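Local coordinates for hypothetical protein PAE2307 (Pyrobaculum aerophilum, PDB 1WVQ) that acts as an adenosine-specific kinase and carries a stably phosphorylated histidine, at the interface of chains A and B. Sequence-based numbering; all coordinates share one arbitrary frame. Chains: chain A/B, hypothetical protein PAE2307.

Contact 1: the interface of chains A and B. Residues chain A 104-107, 109; chain B 97, 100-101, 104.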
ATOM      1  N   LYS A 104       2.650   5.048  -7.874  1.00  8.81           N
ATOM      2  CA  LYS A 104       2.785   5.664  -6.554  1.00  8.86           C
ATOM      3  C   LYS A 104       3.697   4.855  -5.637  1.00  9.76           C
ATOM      4  O   LYS A 104       4.421   5.419  -4.813  1.00 11.10           O
ATOM      5  CB  LYS A 104       1.419   5.785  -5.866  1.00  9.05           C
ATOM      6  CG  LYS A 104       0.398   6.670  -6.557  1.00  9.70           C
ATOM      7  CD  LYS A 104      -0.941   6.536  -5.843  1.00 10.86           C
ATOM      8  CE  LYS A 104      -2.057   7.228  -6.607  1.00  9.58           C
ATOM      9  NZ  LYS A 104      -3.402   6.942  -6.002  1.00 10.35           N
ATOM     10  N   ASN A 105       3.651   3.536  -5.795  1.00  9.83           N
ATOM     11  CA  ASN A 105       4.415   2.605  -4.973  1.00 11.78           C
ATOM     12  C   ASN A 105       5.839   2.321  -5.419  1.00  9.99           C
ATOM     13  O   ASN A 105       6.535   1.538  -4.777  1.00 10.40           O
ATOM     14  CB  ASN A 105       3.651   1.287  -4.858  1.00 15.68           C
ATOM     15  CG  ASN A 105       2.310   1.450  -4.165  1.00 21.33           C
ATOM     16  OD1 ASN A 105       1.434   0.591  -4.275  1.00 25.77           O
ATOM     17  ND2 ASN A 105       2.146   2.550  -3.442  1.00 22.22           N
ATOM     18  N   VAL A 106       6.268   2.918  -6.524  1.00  8.96           N
ATOM     19  CA  VAL A 106       7.645   2.730  -6.965  1.00  8.27           C
ATOM     20  C   VAL A 106       8.443   3.535  -5.942  1.00  9.59           C
ATOM     21  O   VAL A 106       8.195   4.722  -5.763  1.00  8.75           O
ATOM     22  CB  VAL A 106       7.866   3.300  -8.375  1.00  7.68           C
ATOM     23  CG1 VAL A 106       9.358   3.390  -8.670  1.00  8.51           C
ATOM     24  CG2 VAL A 106       7.177   2.409  -9.404  1.00  9.50           C
ATOM     25  N   PRO A 107       9.398   2.897  -5.249  1.00  9.49           N
ATOM     26  CA  PRO A 107      10.190   3.612  -4.243  1.00 10.62           C
ATOM     27  C   PRO A 107      10.835   4.935  -4.666  1.00 10.47           C
ATOM     28  O   PRO A 107      10.941   5.850  -3.854  1.00 14.21           O
ATOM     29  CB  PRO A 107      11.212   2.566  -3.810  1.00  9.44           C
ATOM     30  CG  PRO A 107      10.413   1.291  -3.909  1.00 10.28           C
ATOM     31  CD  PRO A 107       9.742   1.465  -5.260  1.00 10.01           C
ATOM     32  N   VAL A 109       9.646   7.114  -6.846  1.00  8.45           N
ATOM     33  CA  VAL A 109       8.617   8.127  -7.079  1.00  8.77           C
ATOM     34  C   VAL A 109       8.177   8.836  -5.808  1.00  8.62           C
ATOM     35  O   VAL A 109       7.816   8.192  -4.829  1.00 10.71           O
ATOM     36  CB  VAL A 109       7.370   7.498  -7.766  1.00  9.68           C
ATOM     37  CG1 VAL A 109       6.244   8.528  -7.871  1.00 10.04           C
ATOM     38  CG2 VAL A 109       7.742   6.989  -9.152  1.00  9.25           C
TER
ATOM     39  N   ILE B  97      15.402   5.131  -1.252  1.00  8.96           N
ATOM     40  CA  ILE B  97      14.564   4.010  -1.678  1.00  9.17           C
ATOM     41  C   ILE B  97      14.371   2.966  -0.590  1.00  9.66           C
ATOM     42  O   ILE B  97      13.433   2.172  -0.661  1.00  9.78           O
ATOM     43  CB  ILE B  97      15.093   3.301  -2.957  1.00  9.50           C
ATOM     44  CG1 ILE B  97      16.513   2.775  -2.747  1.00  9.25           C
ATOM     45  CG2 ILE B  97      15.002   4.246  -4.147  1.00 10.33           C
ATOM     46  CD1 ILE B  97      17.019   1.931  -3.911  1.00 11.86           C
ATOM     47  N   LEU B 100      11.493   5.315   1.646  1.00  9.24           N
ATOM     48  CA  LEU B 100      10.401   6.101   1.082  1.00  8.97           C
ATOM     49  C   LEU B 100       8.980   5.559   1.140  1.00  8.63           C
ATOM     50  O   LEU B 100       8.056   6.308   1.454  1.00  9.50           O
ATOM     51  CB  LEU B 100      10.745   6.526  -0.354  1.00  8.80           C
ATOM     52  CG  LEU B 100      11.630   7.784  -0.392  1.00  8.47           C
ATOM     53  CD1 LEU B 100      12.217   7.984  -1.775  1.00  8.61           C
ATOM     54  CD2 LEU B 100      10.799   9.001   0.026  1.00 10.06           C
ATOM     55  N   ASN B 101       8.773   4.282   0.848  1.00  9.06           N
ATOM     56  CA  ASN B 101       7.407   3.781   0.901  1.00  8.14           C
ATOM     57  C   ASN B 101       6.854   3.792   2.327  1.00  9.10           C
ATOM     58  O   ASN B 101       5.667   4.043   2.535  1.00  9.55           O
ATOM     59  CB  ASN B 101       7.323   2.397   0.249  1.00  8.73           C
ATOM     60  CG  ASN B 101       7.307   2.479  -1.279  1.00 10.05           C
ATOM     61  OD1 ASN B 101       7.373   3.568  -1.859  1.00 11.11           O
ATOM     62  ND2 ASN B 101       7.213   1.325  -1.934  1.00 11.98           N
ATOM     63  N   LYS B 104       5.746   7.334   2.880  1.00  9.63           N
ATOM     64  CA  LYS B 104       4.526   7.635   2.130  1.00  9.35           C
ATOM     65  C   LYS B 104       3.286   7.130   2.850  1.00 10.76           C
ATOM     66  O   LYS B 104       2.222   7.746   2.776  1.00 11.48           O
ATOM     67  CB  LYS B 104       4.553   6.974   0.751  1.00 10.64           C
ATOM     68  CG  LYS B 104       5.612   7.460  -0.207  1.00  9.86           C
ATOM     69  CD  LYS B 104       5.580   6.592  -1.449  1.00 10.86           C
ATOM     70  CE  LYS B 104       6.759   6.874  -2.350  1.00  9.49           C
ATOM     71  NZ  LYS B 104       6.818   5.874  -3.455  1.00  9.49           N
TER
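A:Pro107 and B:Asn101 meet where the loop after helix 96-104 of chain A lies against the same helix of chain B, in two copies of this adenosine-specific kinase family protein; A:Pro107 hides 61 Å² here and B:Asn101 48 Å². The proline ring and the amide cross obliquely, ring atom CG of A:Pro107 lying 3.8 Å from amide nitrogen ND2 of B:Asn101. That nitrogen gives a hydrogen bond of 2.9 Å to the main-chain carbonyl O of A:Asn105. The bond is fairly straight, 160° at the hydrogen, and its acceptor lies close to the amide plane, although the donor stands 35° off the carbonyl plane. The other end of the amide faces its own chain: OD1 of B:Asn101 accepts a hydrogen bond of 2.9 Å from the ammonium NZ of B:Lys104, nearly along the C=O axis. Held at both ends, the amide is fixed in its rotation. An alanine at B:Asn101 would probably leave the carbonyl of A:Asn105 without this donor and the ammonium of B:Lys104 without the OD1 that now accepts from it, setting the lysine tip freer to turn.

B:Lys104 hides 33 Å² and reaches the neighbour with its side chain stretched straight from CG (chi2 174°). Its NZ donates to the main-chain O of A:Lys104 at 2.8 Å. Weak bonds to the main-chain O atoms of A:Val106 and A:Val109 add to this, and the ammonium is gathered among carbonyls of the C-terminal end of the A helix, at A:Lys104, and of the loop that follows, an arrangement that would probably help to stabilise its charge. On the other side of the proline ring, CB of A:Pro107 packs at 4.0 Å on the branch carbon CB of B:Ile97. The carbonyl O of A:Pro107 points at B:Leu100, whose CD1 comes within 3.2 Å without a polar bond.

Contact 2: the interface of chains A and B. Residues chain A 27, 107-108, 110; chain B 96-97, 100, 115.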
ATOM      1  N   HIS A  27      13.586  10.191  -8.379  1.00  8.98           N
ATOM      2  CA  HIS A  27      15.004  10.365  -8.090  1.00  9.00           C
ATOM      3  C   HIS A  27      15.693   9.040  -8.386  1.00  8.99           C
ATOM      4  O   HIS A  27      15.057   7.995  -8.356  1.00  9.27           O
ATOM      5  CB  HIS A  27      15.232  10.767  -6.624  1.00 11.06           C
ATOM      6  CG  HIS A  27      15.143   9.628  -5.659  1.00 11.28           C
ATOM      7  ND1 HIS A  27      13.946   9.042  -5.309  1.00 13.72           N
ATOM      8  CD2 HIS A  27      16.100   8.985  -4.948  1.00 10.73           C
ATOM      9  CE1 HIS A  27      14.170   8.088  -4.422  1.00 10.97           C
ATOM     10  NE2 HIS A  27      15.468   8.036  -4.184  1.00 13.41           N
ATOM     11  N   PRO A 107       9.398   2.897  -5.249  1.00  9.49           N
ATOM     12  CA  PRO A 107      10.190   3.612  -4.243  1.00 10.62           C
ATOM     13  C   PRO A 107      10.835   4.935  -4.666  1.00 10.47           C
ATOM     14  O   PRO A 107      10.941   5.850  -3.854  1.00 14.21           O
ATOM     15  CB  PRO A 107      11.212   2.566  -3.810  1.00  9.44           C
ATOM     16  CG  PRO A 107      10.413   1.291  -3.909  1.00 10.28           C
ATOM     17  CD  PRO A 107       9.742   1.465  -5.260  1.00 10.01           C
ATOM     18  N   GLU A 108      11.267   5.046  -5.918  1.00 10.35           N
ATOM     19  CA  GLU A 108      11.891   6.285  -6.385  1.00 10.81           C
ATOM     20  C   GLU A 108      10.904   7.440  -6.558  1.00  9.71           C
ATOM     21  O   GLU A 108      11.283   8.601  -6.438  1.00  9.28           O
ATOM     22  CB  GLU A 108      12.598   6.079  -7.731  1.00 10.61           C
ATOM     23  CG  GLU A 108      13.879   5.269  -7.693  1.00 12.18           C
ATOM     24  CD  GLU A 108      13.639   3.804  -7.967  1.00 13.27           C
ATOM     25  OE1 GLU A 108      12.575   3.474  -8.535  1.00 13.51           O
ATOM     26  OE2 GLU A 108      14.516   2.985  -7.631  1.00 14.39           O
ATOM     27  N   VAL A 110       8.216  10.168  -5.828  1.00  8.40           N
ATOM     28  CA  VAL A 110       7.803  10.951  -4.669  1.00  8.69           C
ATOM     29  C   VAL A 110       6.638  11.896  -4.948  1.00  7.84           C
ATOM     30  O   VAL A 110       5.938  12.299  -4.019  1.00  9.37           O
ATOM     31  CB  VAL A 110       8.987  11.769  -4.085  1.00  9.30           C
ATOM     32  CG1 VAL A 110       9.933  10.834  -3.334  1.00 10.91           C
ATOM     33  CG2 VAL A 110       9.732  12.491  -5.197  1.00 10.25           C
TER
ATOM     34  N   PRO B  96      17.297   6.796   0.143  1.00  9.60           N
ATOM     35  CA  PRO B  96      15.863   7.078   0.171  1.00  9.27           C
ATOM     36  C   PRO B  96      14.981   5.904  -0.253  1.00  8.94           C
ATOM     37  O   PRO B  96      13.922   5.694   0.331  1.00  8.70           O
ATOM     38  CB  PRO B  96      15.735   8.278  -0.757  1.00 10.10           C
ATOM     39  CG  PRO B  96      17.003   9.031  -0.470  1.00  9.56           C
ATOM     40  CD  PRO B  96      18.041   7.916  -0.465  1.00 10.84           C
ATOM     41  N   ILE B  97      15.402   5.131  -1.252  1.00  8.96           N
ATOM     42  CA  ILE B  97      14.564   4.010  -1.678  1.00  9.17           C
ATOM     43  C   ILE B  97      14.371   2.966  -0.590  1.00  9.66           C
ATOM     44  O   ILE B  97      13.433   2.172  -0.661  1.00  9.78           O
ATOM     45  CB  ILE B  97      15.093   3.301  -2.957  1.00  9.50           C
ATOM     46  CG1 ILE B  97      16.513   2.775  -2.747  1.00  9.25           C
ATOM     47  CG2 ILE B  97      15.002   4.246  -4.147  1.00 10.33           C
ATOM     48  CD1 ILE B  97      17.019   1.931  -3.911  1.00 11.86           C
ATOM     49  N   LEU B 100      11.493   5.315   1.646  1.00  9.24           N
ATOM     50  CA  LEU B 100      10.401   6.101   1.082  1.00  8.97           C
ATOM     51  C   LEU B 100       8.980   5.559   1.140  1.00  8.63           C
ATOM     52  O   LEU B 100       8.056   6.308   1.454  1.00  9.50           O
ATOM     53  CB  LEU B 100      10.745   6.526  -0.354  1.00  8.80           C
ATOM     54  CG  LEU B 100      11.630   7.784  -0.392  1.00  8.47           C
ATOM     55  CD1 LEU B 100      12.217   7.984  -1.775  1.00  8.61           C
ATOM     56  CD2 LEU B 100      10.799   9.001   0.026  1.00 10.06           C
ATOM     57  N   ALA B 115      13.575  13.895  -2.553  1.00  8.27           N
ATOM     58  CA  ALA B 115      14.363  12.835  -1.933  1.00  8.36           C
ATOM     59  C   ALA B 115      15.581  12.864  -2.840  1.00  9.47           C
ATOM     60  O   ALA B 115      15.510  12.445  -3.991  1.00  9.34           O
ATOM     61  CB  ALA B 115      13.639  11.502  -2.035  1.00  8.52           C
TER
HETATM   62  O   HOH W   1      17.596   6.119  -2.965  1.00 11.45           O
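The N-terminal end of helix 96-104 and strand 111-116 of chain B receive the loop residue A:His27, which follows strand 20-25 and buries 49 Å² against chain B. The imidazole reaches tip to tip toward B:Leu100, its ring carbon CE1 lying 3.3 Å from methyl CD1. Torsion chi1 of 79° sets the ring between the backbone N and the carbonyl carbon of its own residue. Two aliphatic groups flank the ring: CB of B:Ala115 lies over the rim of one face, and CG of A:Glu108 over the rim of the opposite one. The main-chain O of B:Ala115 also comes close to the base of the ring, 3.3 Å from CG of A:His27.

Both ring nitrogens have polar partners. ND1 of A:His27 donates to the main-chain O of A:Glu108 at 2.9 Å, meeting a lone pair of that oxygen in the carbonyl plane, with the acceptor tilted 17° from the ring plane. This bond ties the histidine to the loop between helix 96-104 and strand 111-116 of its own chain and limits rotation of the ring. At the edge of the ring and in its plane, NE2 of A:His27 meets a water at 3.1 Å. The same water lies 3.0 Å from the backbone N of B:Ile97, in the first turn of its helix, and thus bridges the chains where no direct polar bond crosses. NE2 of A:His27 also has ring carbon CB of B:Pro96 nearby, the two side chains crossing.

B:Ile97 buries 49 Å² and turns methyl CG2 toward both A:His27 and A:Glu108. The glutamate runs alongside it, bent at chi2 (93°), with carboxylate atom OE2 3.7 Å from CG2 of B:Ile97. Beside the ring, CG1 of A:Val110 packs against CD2 of B:Leu100 and CB of B:Ala115. In the fold, these A residues come from two loops, one following strand 20-25 and the other joining helix 96-104 to strand 111-116.

Contact 1 and contact 2 are adjoining parts of one interface, their C-alpha centres about 5 Å apart, and they share A:Pro107, B:Ile97 and B:Leu100. Helix 96-104 of chain B runs through both, meeting the A loop between helix 96-104 and strand 111-116. Contact 1 is mainly polar, toward the C-terminal end of the B helix, whereas contact 2 is largely apolar with a water bridge near its start. The same segment supplies helix on one side and loop on the other, consistent with repeated contacts between copies in the six-chain deposited assembly, although the structure alone does not prove that this is the biological oligomer.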